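Local coordinates for protein bifunctional enzyme IspD/IspF (Campylobacter jejuni, PDB 1W55) that catalyses two steps of isoprenoid precursor biosynthesis, transferring a cytidylyl group from CTP to methylerythritol phosphate and cyclising the later phosphorylated intermediate to methylerythritol cyclodiphosphate with release of CMP, at residues Met4-Leu9 against Lys48-Thr53; Leu33-Thr38 against Lys61-Asn66. All blocks are in the same frame, centred on the assembly; numbering follows the deposited sequence.

Contact 1: residues Met4-Leu9 against Lys48-Thr53; sequences MSLIML and KKIVVT. With C (cytidine-5'-monophosphate), chain D.
Leu6-Met8 and Ile50-Val52 pair as neighbouring parallel strands of the cytidylyltransferase sheet, their short axes 4.6 Å apart and only 15° from parallel. The bonding alternates as parallel pairing requires: Leu6 spans Ile50, its N reaching Lys49 O (2.9 Å) and its O receiving Val51 N (2.8 Å), and Met8 spans Val52 likewise, through Val51 O and Thr53 N. The backbone polar groups of Ser5, Ile7 and Leu9 bond instead to strand 91-96, which places strand 4-9 between two parallel partners.

Leu6, Met8, Ile50 and Val52 share one face, where Leu6 CD2 lies 4.0 Å from Ile50 CG2 and helix 33-42 packs over them. Ile7 and Val51 lie on the other face, against helix 76-84.

At the C-terminal ends the pair meets the nucleotide. Leu9 CD2 packs on Thr53 CG2 at 3.7 Å, the two side chains crossing at a slant. Thr53 OG1 stands between its backbone N and carbonyl carbon (chi1 68°), donating to the cytosine O2 of CMP while accepting from Ala10 N; one hydroxyl thus serves base and backbone together. The ribose O3' donates to Leu9 O at 2.6 Å. Strand ends that hold a nucleotide in this way are characteristic of the Rossmann-like, GT-A-type nucleotidyltransferase fold.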
loop_
_atom_site.group_PDB
_atom_site.type_symbol
_atom_site.label_atom_id
_atom_site.label_comp_id
_atom_site.label_asym_id
_atom_site.label_seq_id
_atom_site.Cartn_x
_atom_site.Cartn_y
_atom_site.Cartn_z
ATOM N N MET A 4 19.237 22.171 28.811
ATOM C CA MET A 4 18.431 22.858 27.821
ATOM C C MET A 4 16.958 22.754 28.181
ATOM O O MET A 4 16.483 21.694 28.604
ATOM C CB MET A 4 18.673 22.226 26.452
ATOM C CG MET A 4 18.125 23.014 25.271
ATOM S SD MET A 4 18.767 22.424 23.710
ATOM C CE MET A 4 18.254 20.683 23.720
ATOM N N SER A 5 16.249 23.871 28.016
ATOM C CA SER A 5 14.793 23.920 28.131
ATOM C C SER A 5 14.179 24.109 26.742
ATOM O O SER A 5 14.893 24.326 25.769
ATOM C CB SER A 5 14.359 25.052 29.064
ATOM O OG SER A 5 14.818 24.835 30.385
ATOM N N LEU A 6 12.855 23.999 26.656
ATOM C CA LEU A 6 12.151 24.137 25.388
ATOM C C LEU A 6 11.044 25.182 25.508
ATOM O O LEU A 6 10.252 25.143 26.458
ATOM C CB LEU A 6 11.582 22.785 24.916
ATOM C CG LEU A 6 10.694 22.776 23.655
ATOM C CD1 LEU A 6 11.506 23.122 22.415
ATOM C CD2 LEU A 6 9.956 21.437 23.457
ATOM N N ILE A 7 11.023 26.130 24.566
ATOM C CA ILE A 7 9.896 27.051 24.429
ATOM C C ILE A 7 9.200 26.806 23.096
ATOM O O ILE A 7 9.804 26.956 22.023
ATOM C CB ILE A 7 10.331 28.534 24.542
ATOM C CG1 ILE A 7 10.959 28.830 25.915
ATOM C CG2 ILE A 7 9.135 29.460 24.272
ATOM C CD1 ILE A 7 11.579 30.243 26.019
ATOM N N MET A 8 7.931 26.407 23.172
ATOM C CA MET A 8 7.097 26.251 21.983
ATOM C C MET A 8 6.272 27.515 21.800
ATOM O O MET A 8 5.540 27.930 22.698
ATOM C CB MET A 8 6.183 25.021 22.102
ATOM C CG MET A 8 6.916 23.678 22.217
ATOM S SD MET A 8 8.021 23.289 20.827
ATOM C CE MET A 8 6.843 23.216 19.448
ATOM N N LEU A 9 6.393 28.133 20.636
ATOM C CA LEU A 9 5.695 29.390 20.387
ATOM C C LEU A 9 4.363 29.112 19.691
ATOM O O LEU A 9 4.344 28.728 18.538
ATOM C CB LEU A 9 6.584 30.338 19.561
ATOM C CG LEU A 9 7.844 30.853 20.282
ATOM C CD1 LEU A 9 8.739 31.590 19.330
ATOM C CD2 LEU A 9 7.500 31.759 21.484
ATOM N N LYS A 48 14.690 20.399 30.632
ATOM C CA LYS A 48 14.540 20.794 32.030
ATOM C C LYS A 48 13.158 21.364 32.310
ATOM O O LYS A 48 12.578 21.160 33.385
ATOM C CB LYS A 48 15.603 21.834 32.394
ATOM C CG LYS A 48 15.937 21.871 33.871
ATOM C CD LYS A 48 16.385 23.252 34.298
ATOM C CE LYS A 48 16.740 23.296 35.779
ATOM N NZ LYS A 48 17.822 24.296 36.008
ATOM N N LYS A 49 12.642 22.089 31.328
ATOM C CA LYS A 49 11.345 22.724 31.416
ATOM C C LYS A 49 10.806 22.825 29.994
ATOM O O LYS A 49 11.580 22.958 29.036
ATOM C CB LYS A 49 11.499 24.113 32.037
ATOM C CG LYS A 49 10.219 24.695 32.605
ATOM C CD LYS A 49 10.418 26.126 33.067
ATOM C CE LYS A 49 10.780 26.183 34.548
ATOM N NZ LYS A 49 9.933 27.154 35.297
ATOM N N ILE A 50 9.487 22.724 29.857
ATOM C CA ILE A 50 8.821 22.954 28.580
ATOM C C ILE A 50 7.765 24.049 28.733
ATOM O O ILE A 50 6.830 23.928 29.528
ATOM C CB ILE A 50 8.223 21.641 28.001
ATOM C CG1 ILE A 50 9.331 20.601 27.828
ATOM C CG2 ILE A 50 7.561 21.906 26.658
ATOM C CD1 ILE A 50 8.852 19.160 27.757
ATOM N N VAL A 51 7.943 25.127 27.979
ATOM C CA VAL A 51 7.023 26.257 28.020
ATOM C C VAL A 51 6.275 26.383 26.696
ATOM O O VAL A 51 6.854 26.219 25.625
ATOM C CB VAL A 51 7.760 27.580 28.381
ATOM C CG1 VAL A 51 6.781 28.764 28.464
ATOM C CG2 VAL A 51 8.520 27.425 29.706
ATOM N N VAL A 52 4.979 26.641 26.780
ATOM C CA VAL A 52 4.166 26.906 25.598
ATOM C C VAL A 52 3.506 28.275 25.746
ATOM O O VAL A 52 2.793 28.522 26.715
ATOM C CB VAL A 52 3.060 25.836 25.397
ATOM C CG1 VAL A 52 2.254 26.112 24.121
ATOM C CG2 VAL A 52 3.646 24.426 25.372
ATOM N N THR A 53 3.742 29.163 24.786
ATOM C CA THR A 53 3.040 30.440 24.791
ATOM C C THR A 53 1.684 30.241 24.136
ATOM O O THR A 53 1.564 29.497 23.164
ATOM C CB THR A 53 3.835 31.540 24.064
ATOM O OG1 THR A 53 3.880 31.244 22.664
ATOM C CG2 THR A 53 5.294 31.555 24.503
HETATM O OP3 C D . 5.275 33.060 11.470
HETATM P P C D . 4.940 33.987 12.613
HETATM O OP1 C D . 3.552 34.566 12.507
HETATM O OP2 C D . 6.034 34.966 12.973
HETATM O "O5'" C D . 4.779 33.012 13.887
HETATM C "C5'" C D . 5.841 32.190 14.347
HETATM C "C4'" C D . 5.430 31.477 15.635
HETATM O "O4'" C D . 5.338 32.391 16.734
HETATM C "C3'" C D . 4.080 30.794 15.522
HETATM O "O3'" C D . 4.230 29.492 16.055
HETATM C "C2'" C D . 3.146 31.613 16.386
HETATM O "O2'" C D . 2.127 30.831 16.999
HETATM C "C1'" C D . 4.093 32.217 17.410
HETATM N N1 C D . 3.597 33.512 17.875
HETATM C C2 C D . 3.483 33.726 19.259
HETATM O O2 C D . 3.807 32.818 20.072
HETATM N N3 C D . 3.024 34.918 19.691
HETATM C C4 C D . 2.660 35.895 18.816
HETATM N N4 C D . 2.192 37.084 19.280
HETATM C C5 C D . 2.765 35.694 17.444
HETATM C C6 C D . 3.246 34.472 16.992
#

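Contact 2: residues Leu33-Thr38 against Lys61-Asn66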
loop_
_atom_site.group_PDB
_atom_site.type_symbol
_atom_site.label_atom_id
_atom_site.label_comp_id
_atom_site.label_asym_id
_atom_site.label_seq_id
_atom_site.Cartn_x
_atom_site.Cartn_y
_atom_site.Cartn_z
ATOM N N LEU A 33 -2.949 20.344 16.865
ATOM C CA LEU A 33 -1.646 20.543 16.214
ATOM C C LEU A 33 -0.562 21.000 17.188
ATOM O O LEU A 33 0.545 20.501 17.128
ATOM C CB LEU A 33 -1.776 21.543 15.047
ATOM C CG LEU A 33 -0.500 21.920 14.275
ATOM C CD1 LEU A 33 -0.793 22.074 12.789
ATOM C CD2 LEU A 33 0.183 23.177 14.840
ATOM N N TRP A 34 -0.896 21.930 18.085
ATOM C CA TRP A 34 0.078 22.520 19.018
ATOM C C TRP A 34 0.608 21.453 19.958
ATOM O O TRP A 34 1.785 21.442 20.303
ATOM C CB TRP A 34 -0.535 23.695 19.818
ATOM C CG TRP A 34 -1.621 23.277 20.806
ATOM C CD1 TRP A 34 -2.972 23.266 20.588
ATOM C CD2 TRP A 34 -1.437 22.829 22.161
ATOM N NE1 TRP A 34 -3.635 22.839 21.713
ATOM C CE2 TRP A 34 -2.715 22.549 22.689
ATOM C CE3 TRP A 34 -0.317 22.617 22.977
ATOM C CZ2 TRP A 34 -2.902 22.062 23.985
ATOM C CZ3 TRP A 34 -0.502 22.133 24.265
ATOM C CH2 TRP A 34 -1.785 21.858 24.758
ATOM N N LEU A 35 -0.275 20.544 20.364
ATOM C CA LEU A 35 0.104 19.457 21.259
ATOM C C LEU A 35 0.918 18.410 20.498
ATOM O O LEU A 35 1.945 17.945 20.988
ATOM C CB LEU A 35 -1.131 18.851 21.940
ATOM C CG LEU A 35 -0.936 17.698 22.933
ATOM C CD1 LEU A 35 0.016 18.080 24.112
ATOM C CD2 LEU A 35 -2.305 17.225 23.446
ATOM N N TYR A 36 0.487 18.072 19.285
ATOM C CA TYR A 36 1.272 17.178 18.436
ATOM C C TYR A 36 2.720 17.678 18.236
ATOM O O TYR A 36 3.669 16.913 18.402
ATOM C CB TYR A 36 0.579 16.970 17.084
ATOM C CG TYR A 36 1.221 15.904 16.231
ATOM C CD1 TYR A 36 0.693 14.612 16.181
ATOM C CD2 TYR A 36 2.362 16.185 15.466
ATOM C CE1 TYR A 36 1.289 13.618 15.385
ATOM C CE2 TYR A 36 2.962 15.210 14.672
ATOM C CZ TYR A 36 2.426 13.929 14.639
ATOM O OH TYR A 36 3.029 12.968 13.860
ATOM N N ALA A 37 2.884 18.948 17.871
ATOM C CA ALA A 37 4.225 19.525 17.660
ATOM C C ALA A 37 5.079 19.525 18.932
ATOM O O ALA A 37 6.272 19.201 18.884
ATOM C CB ALA A 37 4.122 20.945 17.088
ATOM N N THR A 38 4.466 19.875 20.062
ATOM C CA THR A 38 5.156 19.901 21.354
ATOM C C THR A 38 5.591 18.496 21.781
ATOM O O THR A 38 6.737 18.297 22.202
ATOM C CB THR A 38 4.281 20.565 22.444
ATOM O OG1 THR A 38 3.851 21.860 22.002
ATOM C CG2 THR A 38 5.109 20.886 23.650
ATOM N N LYS A 61 -4.740 23.984 28.744
ATOM C CA LYS A 61 -4.468 23.309 30.014
ATOM C C LYS A 61 -5.310 22.044 30.214
ATOM O O LYS A 61 -4.919 21.142 30.962
ATOM C CB LYS A 61 -4.700 24.269 31.172
ATOM C CG LYS A 61 -3.458 25.042 31.609
ATOM C CD LYS A 61 -3.835 26.024 32.715
ATOM C CE LYS A 61 -2.624 26.522 33.479
ATOM N NZ LYS A 61 -2.977 27.698 34.336
ATOM N N LYS A 62 -6.452 21.981 29.533
ATOM C CA LYS A 62 -7.348 20.832 29.592
ATOM C C LYS A 62 -6.828 19.614 28.838
ATOM O O LYS A 62 -7.447 18.552 28.886
ATOM C CB LYS A 62 -8.732 21.216 29.061
ATOM C CG LYS A 62 -9.490 22.125 30.002
ATOM C CD LYS A 62 -10.830 22.504 29.443
ATOM C CE LYS A 62 -11.598 23.353 30.452
ATOM N NZ LYS A 62 -13.074 23.229 30.242
ATOM N N PHE A 63 -5.692 19.771 28.157
ATOM C CA PHE A 63 -5.161 18.739 27.265
ATOM C C PHE A 63 -3.905 18.074 27.803
ATOM O O PHE A 63 -3.492 17.018 27.309
ATOM C CB PHE A 63 -4.867 19.325 25.878
ATOM C CG PHE A 63 -6.097 19.578 25.057
ATOM C CD1 PHE A 63 -6.884 20.697 25.289
ATOM C CD2 PHE A 63 -6.471 18.688 24.051
ATOM C CE1 PHE A 63 -8.029 20.933 24.532
ATOM C CE2 PHE A 63 -7.607 18.911 23.288
ATOM C CZ PHE A 63 -8.388 20.032 23.525
ATOM N N THR A 64 -3.281 18.692 28.797
ATOM C CA THR A 64 -2.070 18.132 29.380
ATOM C C THR A 64 -1.721 18.803 30.708
ATOM O O THR A 64 -2.149 19.920 30.978
ATOM C CB THR A 64 -0.876 18.228 28.375
ATOM O OG1 THR A 64 0.319 17.720 28.982
ATOM C CG2 THR A 64 -0.532 19.681 28.051
ATOM N N LYS A 65 -0.917 18.114 31.510
ATOM C CA LYS A 65 -0.382 18.652 32.754
ATOM C C LYS A 65 1.148 18.754 32.686
ATOM O O LYS A 65 1.798 19.097 33.675
ATOM C CB LYS A 65 -0.819 17.771 33.938
ATOM C CG LYS A 65 -0.721 16.249 33.681
ATOM C CD LYS A 65 -1.610 15.447 34.638
ATOM C CE LYS A 65 -2.894 14.972 33.963
ATOM N NZ LYS A 65 -4.113 15.303 34.771
ATOM N N ASN A 66 1.711 18.472 31.511
ATOM C CA ASN A 66 3.160 18.334 31.334
ATOM C C ASN A 66 3.951 19.603 31.014
ATOM O O ASN A 66 5.183 19.582 31.039
ATOM C CB ASN A 66 3.466 17.287 30.255
ATOM C CG ASN A 66 3.152 15.873 30.708
ATOM O OD1 ASN A 66 3.259 15.550 31.895
ATOM N ND2 ASN A 66 2.761 15.023 29.765
#
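Trp34 and Leu35 of helix 33-42 meet Phe63 and Thr64 through carbon contacts, with no hydrogen bond across the interface. The benzo part of the indole does the touching: Trp34 CZ2 is 3.9 Å from Phe63 CB, and Trp34 CH2 is 4.1 Å from Thr64 CG2, whose methyl sits at the ring edge near its plane. Leu35 adds its CD2 methyl, 4.1 Å from Phe63 CB and close to the Phe63 carbonyl as well. Phe63 CB therefore lies against both helix residues, while the phenyl ring itself leads away from the helix.

Within the helix, Leu35 CB lies 3.8 Å above the centre of the Trp34 ring, so one indole face is covered by the next residue in the chain. Trp34 O accepts from both Thr38 N and Thr38 OG1, which arrive from opposite faces of its plane; the hydroxyl bond is 2.7 Å.

On the other segment Thr64 OG1, anti to its backbone N (chi1 178°), accepts from Asn66 N at 3.0 Å with a nearly straight N-H...O angle of 164°. This forms an ST turn that begins at the contact residue Thr64 itself, so the same side chain offers CG2 to the indole and OG1 to the turn. Further out, Tyr59 meets the Phe63 ring edge-to-face, and Phe334 of the third subunit stacks on it, linking this contact to the assembly. The arrangement belongs to the beta-alpha-beta layering of the Rossmann-like domain: a helix packed on the connection between helix 57-61 and parallel strand 68-71.

From the N terminus the segments run 4-9, 33-38, 48-53 and 61-66, so the two contacts cross instead of nesting. Contact 1 closes a 38-residue excursion by setting strand 50-54 beside strand 4-9; helix 33-42, which supplies half of contact 2, lies within that excursion. Contact 2 closes 22 residues, and strand 50-54 falls inside its loop in turn. Their centres are 12 Å apart and they touch directly: Thr38 OG1 lies 3.6 Å from Met8 CG, and Thr38 CG2 lies 4.0 Å from Ile50 CG2. Helix 33-42 thereby packs against the paired strands and also against the connection leading to strand 68-71.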